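Local coordinates for protein purine nucleoside phosphorylase (Bacillus licheniformis, PDB 6DZD) that probably splits adenosine, inosine and methylthioadenosine with phosphate into free purine base and sugar 1-phosphate, may also deaminate adenosine, and carries a four-cysteine zinc site, at residues Asp131-Tyr136 with Glu227-Leu232; Gly187-Thr192 with Thr250-Ser255; Leu214-Lys217 with Tyr221-Glu224. One frame throughout, in Å; residues are numbered along the deposited sequence.

Interaction 1: residues Asp131-Tyr136 with Glu227-Leu232; sequences DCVPVY and EVNRQL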
ATOM      1  N   ASP A 131      -4.624   4.191   6.403  1.00 18.01           N
ATOM      2  CA  ASP A 131      -3.686   5.158   6.985  1.00 18.66           C
ATOM      3  C   ASP A 131      -2.222   4.788   6.713  1.00 18.37           C
ATOM      4  O   ASP A 131      -1.401   5.674   6.457  1.00 18.72           O
ATOM      5  CB  ASP A 131      -3.857   5.324   8.491  1.00 19.60           C
ATOM      6  CG  ASP A 131      -4.845   6.412   8.849  1.00 20.45           C
ATOM      7  OD1 ASP A 131      -5.201   7.207   7.952  1.00 20.39           O
ATOM      8  OD2 ASP A 131      -5.284   6.456  10.018  1.00 21.33           O
ATOM      9  N   CYS A 132      -1.870   3.502   6.807  1.00 18.77           N
ATOM     10  CA  CYS A 132      -0.493   3.073   6.560  1.00 18.69           C
ATOM     11  C   CYS A 132      -0.082   3.354   5.108  1.00 18.96           C
ATOM     12  O   CYS A 132      -0.911   3.574   4.228  1.00 19.20           O
ATOM     13  CB  CYS A 132      -0.307   1.578   6.860  1.00 18.46           C
ATOM     14  SG  CYS A 132      -1.005   0.900   8.407  1.00 18.80           S
ATOM     15  N   VAL A 133       1.226   3.314   4.868  1.00 17.57           N
ATOM     16  CA  VAL A 133       1.839   3.728   3.604  1.00 17.94           C
ATOM     17  C   VAL A 133       1.803   2.640   2.528  1.00 17.43           C
ATOM     18  O   VAL A 133       2.403   1.568   2.689  1.00 17.07           O
ATOM     19  CB  VAL A 133       3.285   4.192   3.849  1.00 18.67           C
ATOM     20  CG1 VAL A 133       3.971   4.513   2.554  1.00 20.01           C
ATOM     21  CG2 VAL A 133       3.306   5.362   4.789  1.00 19.44           C
ATOM     22  N   PRO A 134       1.127   2.883   1.409  1.00 17.59           N
ATOM     23  CA  PRO A 134       1.199   1.960   0.281  1.00 17.27           C
ATOM     24  C   PRO A 134       2.337   2.301  -0.667  1.00 17.92           C
ATOM     25  O   PRO A 134       2.492   3.456  -1.081  1.00 19.52           O
ATOM     26  CB  PRO A 134      -0.154   2.165  -0.408  1.00 17.40           C
ATOM     27  CG  PRO A 134      -0.733   3.401   0.182  1.00 18.18           C
ATOM     28  CD  PRO A 134       0.232   4.006   1.111  1.00 18.39           C
ATOM     29  N   VAL A 135       3.142   1.316  -1.038  1.00 17.15           N
ATOM     30  CA  VAL A 135       4.223   1.530  -1.992  1.00 18.01           C
ATOM     31  C   VAL A 135       3.993   0.664  -3.226  1.00 17.41           C
ATOM     32  O   VAL A 135       3.566  -0.491  -3.126  1.00 16.42           O
ATOM     33  CB  VAL A 135       5.599   1.251  -1.364  1.00 18.30           C
ATOM     34  CG1 VAL A 135       6.687   1.776  -2.276  1.00 19.71           C
ATOM     35  CG2 VAL A 135       5.690   1.920   0.011  1.00 18.72           C
ATOM     36  N   TYR A 136       4.252   1.232  -4.397  1.00 17.33           N
ATOM     37  CA  TYR A 136       4.158   0.506  -5.652  1.00 16.97           C
ATOM     38  C   TYR A 136       5.543   0.394  -6.276  1.00 17.45           C
ATOM     39  O   TYR A 136       6.393   1.267  -6.108  1.00 18.46           O
ATOM     40  CB  TYR A 136       3.201   1.192  -6.628  1.00 17.65           C
ATOM     41  CG  TYR A 136       1.788   1.386  -6.133  1.00 17.61           C
ATOM     42  CD1 TYR A 136       1.489   2.356  -5.186  1.00 18.34           C
ATOM     43  CD2 TYR A 136       0.738   0.620  -6.630  1.00 17.14           C
ATOM     44  CE1 TYR A 136       0.180   2.558  -4.732  1.00 18.47           C
ATOM     45  CE2 TYR A 136      -0.570   0.814  -6.186  1.00 17.37           C
ATOM     46  CZ  TYR A 136      -0.839   1.792  -5.233  1.00 18.01           C
ATOM     47  OH  TYR A 136      -2.111   2.020  -4.772  1.00 18.41           O
ATOM     48  N   GLU A 227       7.773   9.964   3.829  1.00 21.43           N
ATOM     49  CA  GLU A 227       9.096  10.501   3.541  1.00 21.85           C
ATOM     50  C   GLU A 227      10.189   9.527   3.950  1.00 21.52           C
ATOM     51  O   GLU A 227      11.210   9.412   3.267  1.00 21.67           O
ATOM     52  CB  GLU A 227       9.270  11.855   4.232  1.00 23.31           C
ATOM     53  CG  GLU A 227      10.593  12.548   3.959  1.00 25.06           C
ATOM     54  CD  GLU A 227      10.821  12.895   2.484  1.00 25.39           C
ATOM     55  OE1 GLU A 227       9.876  12.780   1.651  1.00 24.40           O
ATOM     56  OE2 GLU A 227      11.969  13.295   2.172  1.00 26.88           O
ATOM     57  N   VAL A 228      10.003   8.837   5.072  1.00 22.32           N
ATOM     58  CA  VAL A 228      10.966   7.821   5.458  1.00 21.87           C
ATOM     59  C   VAL A 228      11.009   6.732   4.406  1.00 20.79           C
ATOM     60  O   VAL A 228      12.080   6.221   4.064  1.00 20.75           O
ATOM     61  CB  VAL A 228      10.622   7.243   6.838  1.00 21.84           C
ATOM     62  CG1 VAL A 228      11.695   6.264   7.266  1.00 21.61           C
ATOM     63  CG2 VAL A 228      10.444   8.355   7.849  1.00 23.15           C
ATOM     64  N   ASN A 229       9.846   6.345   3.889  1.00 21.27           N
ATOM     65  CA  ASN A 229       9.838   5.343   2.836  1.00 20.40           C
ATOM     66  C   ASN A 229      10.474   5.878   1.557  1.00 20.82           C
ATOM     67  O   ASN A 229      11.274   5.181   0.920  1.00 20.67           O
ATOM     68  CB  ASN A 229       8.418   4.848   2.601  1.00 19.78           C
ATOM     69  CG  ASN A 229       7.986   3.856   3.650  1.00 19.20           C
ATOM     70  OD1 ASN A 229       8.320   2.674   3.578  1.00 18.54           O
ATOM     71  ND2 ASN A 229       7.263   4.330   4.648  1.00 19.79           N
ATOM     72  N   ARG A 230      10.165   7.117   1.174  1.00 21.12           N
ATOM     73  CA  ARG A 230      10.850   7.680   0.018  1.00 21.59           C
ATOM     74  C   ARG A 230      12.356   7.680   0.233  1.00 21.83           C
ATOM     75  O   ARG A 230      13.123   7.354  -0.680  1.00 21.94           O
ATOM     76  CB  ARG A 230      10.351   9.085  -0.277  1.00 22.32           C
ATOM     77  CG  ARG A 230      10.886   9.628  -1.575  1.00 22.77           C
ATOM     78  CD  ARG A 230      10.900  11.161  -1.565  1.00 23.69           C
ATOM     79  NE  ARG A 230      11.895  11.696  -0.641  1.00 24.55           N
ATOM     80  CZ  ARG A 230      13.194  11.756  -0.923  1.00 25.85           C
ATOM     81  NH1 ARG A 230      14.053  12.249  -0.042  1.00 27.26           N
ATOM     82  NH2 ARG A 230      13.633  11.314  -2.095  1.00 25.92           N
ATOM     83  N   GLN A 231      12.795   8.011   1.445  1.00 23.45           N
ATOM     84  CA  GLN A 231      14.219   7.977   1.740  1.00 23.91           C
ATOM     85  C   GLN A 231      14.760   6.565   1.614  1.00 23.14           C
ATOM     86  O   GLN A 231      15.870   6.362   1.112  1.00 23.67           O
ATOM     87  CB  GLN A 231      14.486   8.543   3.133  1.00 24.56           C
ATOM     88  CG  GLN A 231      14.420  10.056   3.213  1.00 26.02           C
ATOM     89  CD  GLN A 231      14.950  10.610   4.524  1.00 27.63           C
ATOM     90  OE1 GLN A 231      15.943  10.125   5.065  1.00 28.34           O
ATOM     91  NE2 GLN A 231      14.302  11.656   5.026  1.00 28.50           N
ATOM     92  N   LEU A 232      13.969   5.569   2.017  1.00 24.19           N
ATOM     93  CA  LEU A 232      14.445   4.198   1.967  1.00 23.45           C
ATOM     94  C   LEU A 232      14.560   3.679   0.540  1.00 23.36           C
ATOM     95  O   LEU A 232      15.462   2.883   0.251  1.00 23.28           O
ATOM     96  CB  LEU A 232      13.515   3.311   2.774  1.00 22.54           C
ATOM     97  CG  LEU A 232      13.709   3.480   4.276  1.00 22.80           C
ATOM     98  CD1 LEU A 232      12.455   2.991   4.999  1.00 22.25           C
ATOM     99  CD2 LEU A 232      14.968   2.747   4.737  1.00 23.18           C
TER
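Asn-229 ND2, the amide nitrogen that meets Val-133 across this contact, is gripped by two oxygens outside the contact: it donates to the backbone carbonyl of Leu-225, one turn back in its own helix, and to the hydroxyl of Thr-155 on helix 152-157. The contact thus illustrates how a polar group can be lodged between a helix and a sheet when its N-H groups are bonded to neighbours outside the strand. What it offers to the strand is plain packing. The two side chains approach from opposite directions, and ND2 settles at the fork of the valine, 3.9 Å from Val-133 CG1 and 4.1 Å from Val-133 CG2. With CG1 anti to the backbone N (chi1 175°), Val-133 presents both branches almost equally to that nitrogen. The amide oxygen is turned to the next residue of the strand that faces the helix, and here the fit is slack, with Asn-229 OD1 4.5 Å from Val-135 CG2. Alternation along the strand explains the pairing: Val-133 and Val-135 face the helix, whereas Pro-134 and Tyr-136 lie against Phe-34 of another sheet. One residue along the helix from the asparagine, Arg-230 reaches back to Glu-227 in a salt bridge, its NH1 3.2 Å from Glu-227 OE2. The carboxylate oxygen lies nearly in the guanidinium plane, but the arginine approaches from above the plane of the carboxylate. Just before the strand, Cys-132 rests against His-87 and His-149, a cysteine-histidine cluster reminiscent of the active centre of this family. Seen in the whole fold, helix 225-236 lies over one face of the mixed sheet, where strand 133-139 runs between 144-150 and 179-182; Ala-150 touches Asn-229 from the first, and Ile-182 touches both Val-133 and Arg-230 from the second.

Interaction 2: residues Gly187-Thr192 with Thr250-Ser255; sequences GSCCYT and TSCERS. With ZN (zinc ion), chain C.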
ATOM      1  N   GLY A 187      -0.817  11.763   6.711  1.00 19.87           N
ATOM      2  CA  GLY A 187       0.255  12.732   6.672  1.00 20.19           C
ATOM      3  C   GLY A 187       0.759  13.064   8.058  1.00 20.38           C
ATOM      4  O   GLY A 187       0.106  12.769   9.065  1.00 19.91           O
ATOM      5  N   SER A 188       1.944  13.697   8.092  1.00 19.73           N
ATOM      6  CA  SER A 188       2.488  14.156   9.361  1.00 20.28           C
ATOM      7  C   SER A 188       1.570  15.179   9.995  1.00 19.77           C
ATOM      8  O   SER A 188       1.585  15.338  11.217  1.00 19.87           O
ATOM      9  CB  SER A 188       3.900  14.721   9.180  1.00 21.75           C
ATOM     10  OG  SER A 188       3.917  15.828   8.303  1.00 21.97           O
ATOM     11  N   CYS A 189       0.711  15.803   9.188  1.00 20.15           N
ATOM     12  CA  CYS A 189      -0.301  16.710   9.702  1.00 19.68           C
ATOM     13  C   CYS A 189      -1.159  16.054  10.772  1.00 19.04           C
ATOM     14  O   CYS A 189      -1.555  16.716  11.731  1.00 18.73           O
ATOM     15  CB  CYS A 189      -1.185  17.206   8.564  1.00 19.57           C
ATOM     16  SG  CYS A 189      -1.608  15.933   7.371  1.00 19.67           S
ATOM     17  N   CYS A 190      -1.439  14.758  10.654  1.00 20.29           N
ATOM     18  CA  CYS A 190      -2.358  14.104  11.582  1.00 19.39           C
ATOM     19  C   CYS A 190      -1.728  12.963  12.370  1.00 19.20           C
ATOM     20  O   CYS A 190      -2.473  12.204  12.992  1.00 18.13           O
ATOM     21  CB  CYS A 190      -3.588  13.542  10.860  1.00 19.14           C
ATOM     22  SG  CYS A 190      -4.202  14.504   9.485  1.00 19.85           S
ATOM     23  N   TYR A 191      -0.406  12.780  12.338  1.00 20.26           N
ATOM     24  CA  TYR A 191       0.204  11.565  12.890  1.00 20.36           C
ATOM     25  C   TYR A 191       1.288  11.899  13.916  1.00 21.94           C
ATOM     26  O   TYR A 191       2.340  12.448  13.559  1.00 23.82           O
ATOM     27  CB  TYR A 191       0.782  10.705  11.769  1.00 20.66           C
ATOM     28  CG  TYR A 191       1.211   9.326  12.228  1.00 20.12           C
ATOM     29  CD1 TYR A 191       0.368   8.547  13.017  1.00 18.46           C
ATOM     30  CD2 TYR A 191       2.458   8.796  11.871  1.00 21.31           C
ATOM     31  CE1 TYR A 191       0.750   7.279  13.434  1.00 17.85           C
ATOM     32  CE2 TYR A 191       2.842   7.534  12.294  1.00 20.50           C
ATOM     33  CZ  TYR A 191       1.982   6.778  13.074  1.00 18.79           C
ATOM     34  OH  TYR A 191       2.346   5.518  13.517  1.00 18.37           O
ATOM     35  N   THR A 192       1.043  11.561  15.188  1.00 20.85           N
ATOM     36  CA  THR A 192       2.047  11.756  16.227  1.00 23.12           C
ATOM     37  C   THR A 192       2.360  10.436  16.922  1.00 23.27           C
ATOM     38  O   THR A 192       1.485   9.595  17.099  1.00 20.53           O
ATOM     39  CB  THR A 192       1.625  12.813  17.271  1.00 22.74           C
ATOM     40  OG1 THR A 192       0.457  12.376  17.975  1.00 20.63           O
ATOM     41  CG2 THR A 192       1.369  14.184  16.609  1.00 22.38           C
ATOM     42  N   THR A 250      -4.903  10.341   4.250  1.00 20.10           N
ATOM     43  CA  THR A 250      -6.117   9.558   4.460  1.00 19.81           C
ATOM     44  C   THR A 250      -6.950  10.114   5.616  1.00 20.57           C
ATOM     45  O   THR A 250      -8.188  10.021   5.593  1.00 20.48           O
ATOM     46  CB  THR A 250      -5.767   8.076   4.669  1.00 18.46           C
ATOM     47  OG1 THR A 250      -4.861   7.918   5.766  1.00 19.31           O
ATOM     48  CG2 THR A 250      -5.139   7.504   3.419  1.00 16.35           C
ATOM     49  N   SER A 251      -6.298  10.688   6.631  1.00 20.77           N
ATOM     50  CA  SER A 251      -7.029  11.333   7.717  1.00 22.52           C
ATOM     51  C   SER A 251      -7.751  12.596   7.242  1.00 24.03           C
ATOM     52  O   SER A 251      -8.924  12.815   7.573  1.00 25.13           O
ATOM     53  CB  SER A 251      -6.070  11.660   8.863  1.00 23.41           C
ATOM     54  OG  SER A 251      -6.730  12.331   9.916  1.00 25.39           O
ATOM     55  N   CYS A 252      -7.067  13.438   6.465  1.00 24.33           N
ATOM     56  CA  CYS A 252      -7.655  14.716   6.083  1.00 26.17           C
ATOM     57  C   CYS A 252      -8.812  14.543   5.106  1.00 25.99           C
ATOM     58  O   CYS A 252      -9.849  15.198   5.249  1.00 27.60           O
ATOM     59  CB  CYS A 252      -6.588  15.620   5.479  1.00 26.80           C
ATOM     60  SG  CYS A 252      -5.489  16.373   6.664  1.00 28.28           S
ATOM     61  N   GLU A 253      -8.676  13.646   4.135  1.00 24.24           N
ATOM     62  CA  GLU A 253      -9.639  13.549   3.037  1.00 24.28           C
ATOM     63  C   GLU A 253     -10.833  12.727   3.500  1.00 24.07           C
ATOM     64  O   GLU A 253     -10.932  11.520   3.263  1.00 22.59           O
ATOM     65  CB  GLU A 253      -8.989  12.937   1.797  1.00 22.83           C
ATOM     66  CG  GLU A 253      -7.695  13.625   1.307  1.00 23.07           C
ATOM     67  CD  GLU A 253      -7.938  15.039   0.817  1.00 25.23           C
ATOM     68  OE1 GLU A 253      -6.954  15.798   0.611  1.00 26.03           O
ATOM     69  OE2 GLU A 253      -9.127  15.390   0.659  1.00 26.35           O
ATOM     70  N   ARG A 254     -11.786  13.404   4.138  1.00 26.00           N
ATOM     71  CA  ARG A 254     -12.887  12.681   4.762  1.00 26.01           C
ATOM     72  C   ARG A 254     -13.860  12.116   3.726  1.00 25.72           C
ATOM     73  O   ARG A 254     -14.443  11.053   3.945  1.00 25.10           O
ATOM     74  CB  ARG A 254     -13.624  13.608   5.739  1.00 28.31           C
ATOM     75  CG  ARG A 254     -12.824  14.036   6.973  1.00 28.96           C
ATOM     76  CD  ARG A 254     -12.738  15.581   7.128  1.00 31.23           C
ATOM     77  NE  ARG A 254     -14.036  16.205   7.417  1.00 33.46           N
ATOM     78  CZ  ARG A 254     -14.594  16.244   8.627  1.00 34.91           C
ATOM     79  NH1 ARG A 254     -15.790  16.815   8.805  1.00 37.09           N
ATOM     80  NH2 ARG A 254     -13.954  15.697   9.662  1.00 34.38           N
ATOM     81  N   SER A 255     -14.001  12.755   2.573  1.00 26.28           N
ATOM     82  CA  SER A 255     -14.933  12.225   1.591  1.00 26.26           C
ATOM     83  C   SER A 255     -14.319  11.135   0.724  1.00 24.31           C
ATOM     84  O   SER A 255     -15.036  10.549  -0.088  1.00 24.29           O
ATOM     85  CB  SER A 255     -15.526  13.352   0.722  1.00 28.16           C
ATOM     86  OG  SER A 255     -14.607  14.407   0.481  1.00 28.76           O
TER
HETATM   87 ZN    ZN C 301      -3.742  14.997   7.409  1.00 23.40          ZN
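Cys-190 and Ser-251 form the close-packed side of this contact, and a zinc ion held by sulfurs from both loops forms its centre. Ser-251 holds its hydroxyl anti to the backbone N (chi1 178°), which brings it alongside the cysteine: Ser-251 OG lies 3.4 Å from Cys-190 SG and 3.5 Å from Cys-190 CB. Cys-190 SG thus lies against the serine hydroxyl while bonded to the zinc, 2.2 Å away. Cys-189 SG also binds the zinc, at 2.3 Å, and Cys-252 SG supplies the ligand from the second loop; Cys-249, just before residues 250-255, completes the four. The sulfurs spread round the ion in a roughly tetrahedral way, and even the nearer pair joining the two loops, Cys-190 SG and Cys-252 SG, is 3.6 Å apart, as expected of thiolates sharing a metal and not of a disulfide. The outer side is looser. Cys-189 and Cys-252 are exposed, and their sulfurs, 4.0 Å apart, meet across the ion; beyond Cys-252 the chain turns through Glu-253, the centre of an inverse gamma turn, and leaves the contact. On the first loop the backbone turns back, Cys-190 N bonding to Gly-187 O at 3.0 Å, and the two adjacent cysteines both bind the ion. Ser-251 O is taken by Arg-262, which ties the second loop to the chain that follows. Here is a worked case of a metal doing the work of a hydrophobic core: two irregular surface loops are cross-linked by a Cys4 zinc site, and the negative charge expected of four thiolates is probably offset by the ion, and perhaps in part by Arg-222, whose side chain is about 5 Å from that of Cys-189 at the nearest atoms.

Interaction 3: residues Leu214-Lys217 with Tyr221-Glu224; sequences LTIK and YRLE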
ATOM      1  N   LEU A 214       9.687  15.670  13.748  1.00 28.47           N
ATOM      2  CA  LEU A 214      10.051  16.760  14.642  1.00 29.02           C
ATOM      3  C   LEU A 214       9.468  16.464  16.014  1.00 28.80           C
ATOM      4  O   LEU A 214       8.696  15.513  16.197  1.00 28.55           O
ATOM      5  CB  LEU A 214       9.566  18.128  14.135  1.00 28.44           C
ATOM      6  CG  LEU A 214       8.055  18.387  14.008  1.00 26.39           C
ATOM      7  CD1 LEU A 214       7.403  18.904  15.318  1.00 26.02           C
ATOM      8  CD2 LEU A 214       7.826  19.376  12.862  1.00 26.07           C
ATOM      9  N   THR A 215       9.856  17.303  16.973  1.00 27.23           N
ATOM     10  CA  THR A 215       9.440  17.213  18.369  1.00 27.21           C
ATOM     11  C   THR A 215       8.434  18.324  18.657  1.00 26.44           C
ATOM     12  O   THR A 215       8.769  19.509  18.549  1.00 28.28           O
ATOM     13  CB  THR A 215      10.642  17.338  19.316  1.00 29.41           C
ATOM     14  OG1 THR A 215      11.544  16.237  19.127  1.00 30.49           O
ATOM     15  CG2 THR A 215      10.186  17.382  20.773  1.00 29.48           C
ATOM     16  N   ILE A 216       7.201  17.949  18.990  1.00 26.80           N
ATOM     17  CA  ILE A 216       6.240  18.932  19.489  1.00 25.99           C
ATOM     18  C   ILE A 216       6.582  19.310  20.931  1.00 27.20           C
ATOM     19  O   ILE A 216       6.821  20.482  21.267  1.00 28.74           O
ATOM     20  CB  ILE A 216       4.812  18.374  19.368  1.00 24.06           C
ATOM     21  CG1 ILE A 216       4.534  18.005  17.898  1.00 23.04           C
ATOM     22  CG2 ILE A 216       3.804  19.375  19.901  1.00 23.47           C
ATOM     23  CD1 ILE A 216       3.423  17.010  17.679  1.00 21.42           C
ATOM     24  N   LYS A 217       6.631  18.303  21.796  1.00 27.45           N
ATOM     25  CA  LYS A 217       7.013  18.440  23.189  1.00 28.46           C
ATOM     26  C   LYS A 217       7.725  17.147  23.541  1.00 29.95           C
ATOM     27  O   LYS A 217       7.728  16.200  22.754  1.00 30.37           O
ATOM     28  CB  LYS A 217       5.800  18.701  24.084  1.00 27.19           C
ATOM     29  CG  LYS A 217       4.707  17.668  23.900  1.00 25.94           C
ATOM     30  CD  LYS A 217       3.510  17.968  24.768  1.00 24.71           C
ATOM     31  CE  LYS A 217       2.889  16.681  25.282  1.00 24.35           C
ATOM     32  NZ  LYS A 217       2.328  16.881  26.650  1.00 24.45           N
ATOM     33  N   TYR A 221       6.014  13.345  18.971  1.00 24.74           N
ATOM     34  CA  TYR A 221       6.722  13.617  17.741  1.00 25.27           C
ATOM     35  C   TYR A 221       5.752  13.546  16.576  1.00 23.11           C
ATOM     36  O   TYR A 221       4.899  12.660  16.516  1.00 21.94           O
ATOM     37  CB  TYR A 221       7.856  12.602  17.528  1.00 27.98           C
ATOM     38  CG  TYR A 221       8.777  12.408  18.714  1.00 29.79           C
ATOM     39  CD1 TYR A 221       9.878  13.228  18.888  1.00 30.43           C
ATOM     40  CD2 TYR A 221       8.545  11.406  19.650  1.00 30.34           C
ATOM     41  CE1 TYR A 221      10.713  13.068  19.946  1.00 31.68           C
ATOM     42  CE2 TYR A 221       9.386  11.241  20.728  1.00 31.44           C
ATOM     43  CZ  TYR A 221      10.469  12.077  20.861  1.00 32.21           C
ATOM     44  OH  TYR A 221      11.337  11.947  21.908  1.00 33.22           O
ATOM     45  N   ARG A 222       5.926  14.460  15.634  1.00 27.14           N
ATOM     46  CA  ARG A 222       5.235  14.443  14.357  1.00 25.27           C
ATOM     47  C   ARG A 222       6.095  13.643  13.392  1.00 26.52           C
ATOM     48  O   ARG A 222       7.317  13.799  13.374  1.00 28.28           O
ATOM     49  CB  ARG A 222       5.069  15.875  13.859  1.00 23.94           C
ATOM     50  CG  ARG A 222       3.869  16.134  13.033  1.00 21.67           C
ATOM     51  CD  ARG A 222       3.397  17.575  13.203  1.00 20.86           C
ATOM     52  NE  ARG A 222       2.542  17.758  14.380  1.00 20.19           N
ATOM     53  CZ  ARG A 222       1.310  17.256  14.536  1.00 18.83           C
ATOM     54  NH1 ARG A 222       0.745  16.496  13.602  1.00 18.02           N
ATOM     55  NH2 ARG A 222       0.633  17.517  15.642  1.00 18.33           N
ATOM     56  N   LEU A 223       5.463  12.796  12.584  1.00 24.36           N
ATOM     57  CA  LEU A 223       6.197  11.845  11.756  1.00 25.20           C
ATOM     58  C   LEU A 223       5.544  11.720  10.386  1.00 23.36           C
ATOM     59  O   LEU A 223       4.334  11.499  10.297  1.00 21.32           O
ATOM     60  CB  LEU A 223       6.260  10.475  12.447  1.00 25.51           C
ATOM     61  CG  LEU A 223       6.860   9.294  11.680  1.00 24.38           C
ATOM     62  CD1 LEU A 223       8.257   9.644  11.211  1.00 26.55           C
ATOM     63  CD2 LEU A 223       6.845   8.049  12.550  1.00 22.94           C
ATOM     64  N   GLU A 224       6.343  11.867   9.325  1.00 24.12           N
ATOM     65  CA  GLU A 224       5.884  11.726   7.939  1.00 22.98           C
ATOM     66  C   GLU A 224       6.327  10.365   7.388  1.00 23.30           C
ATOM     67  O   GLU A 224       7.451  10.211   6.900  1.00 24.28           O
ATOM     68  CB  GLU A 224       6.425  12.873   7.097  1.00 23.33           C
ATOM     69  CG  GLU A 224       6.035  12.821   5.635  1.00 22.60           C
ATOM     70  CD  GLU A 224       4.610  13.288   5.411  1.00 20.33           C
ATOM     71  OE1 GLU A 224       4.149  14.214   6.113  1.00 19.65           O
ATOM     72  OE2 GLU A 224       3.952  12.727   4.517  1.00 19.76           O
TER
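Leu-214 and Arg-222 face each other as a hydrogen-bonded antiparallel pair, each serving the other as both donor and acceptor. Leu-214 N gives to Arg-222 O at 3.0 Å, and Arg-222 N returns a bond to Leu-214 O over the same length. The second is the more bent of the two (140° at the hydrogen) and arrives well tilted from the carbonyl plane. Leu-214 O has a further neighbour, the CA-H of Tyr-221, with CA at 3.1 Å from it, and it lies at the edge of the tyrosine ring. The next pair, Thr-215 with Tyr-221, is non-hydrogen-bonded, so its contact is made by side chains running together: Thr-215 OG1 lies near the ring plane, beside the edge, 3.4 Å from Tyr-221 CE1. The phenol hydroxyl finds its partner elsewhere, in Asp-195. On the other face of the hairpin, Leu-214 CG packs 3.9 Å from Arg-222 CB, and the bend of the arginine at chi3 (-84°) carries the guanidinium past Ile-216, whose CD1 comes 3.5 Å from Arg-222 NH2. That approach is an oblique van der Waals contact of a methyl with the guanidinium, whose NH1 bonds to Ser-188 O. Glu-224, at the N-cap position of the following helix, sends OE1 to the hydroxyl of the same serine. A classic beta bulge, with Ile-216 and Lys-217 both opposite Glu-220, interrupts the ladder towards the turn. On its other side strand 220-223 pairs with strand 192-193, through Tyr-221 to Val-193. In this hairpin backbone groups fasten the two strands to each other, while the polar ends of Tyr-221, Arg-222 and Glu-224 are spent on neighbours, so that Arg-222 and Glu-224 link it to the zinc-binding loop.

In the fold
Only interaction 1 belongs to the core; interactions 2 and 3 lie at the surface, about 14 Å apart between centres. Their chemistry follows their place: inside, aliphatic branches meet an amide whose nitrogen is bonded elsewhere; at the zinc loops, metal coordination dominates; in the hairpin, backbone bonds dominate. The three are nonetheless continuous. Strand 220-223 of interaction 3 leads directly into helix 225-236 of interaction 1, and Leu-223 touches Val-228 where they join. Interaction 2 meets interaction 3 through Ser-188, and comes up against interaction 1 where Thr-250 lies beside Asp-131. Along the chain interaction 3 is nested within the loops closed by both others, whose segments alternate.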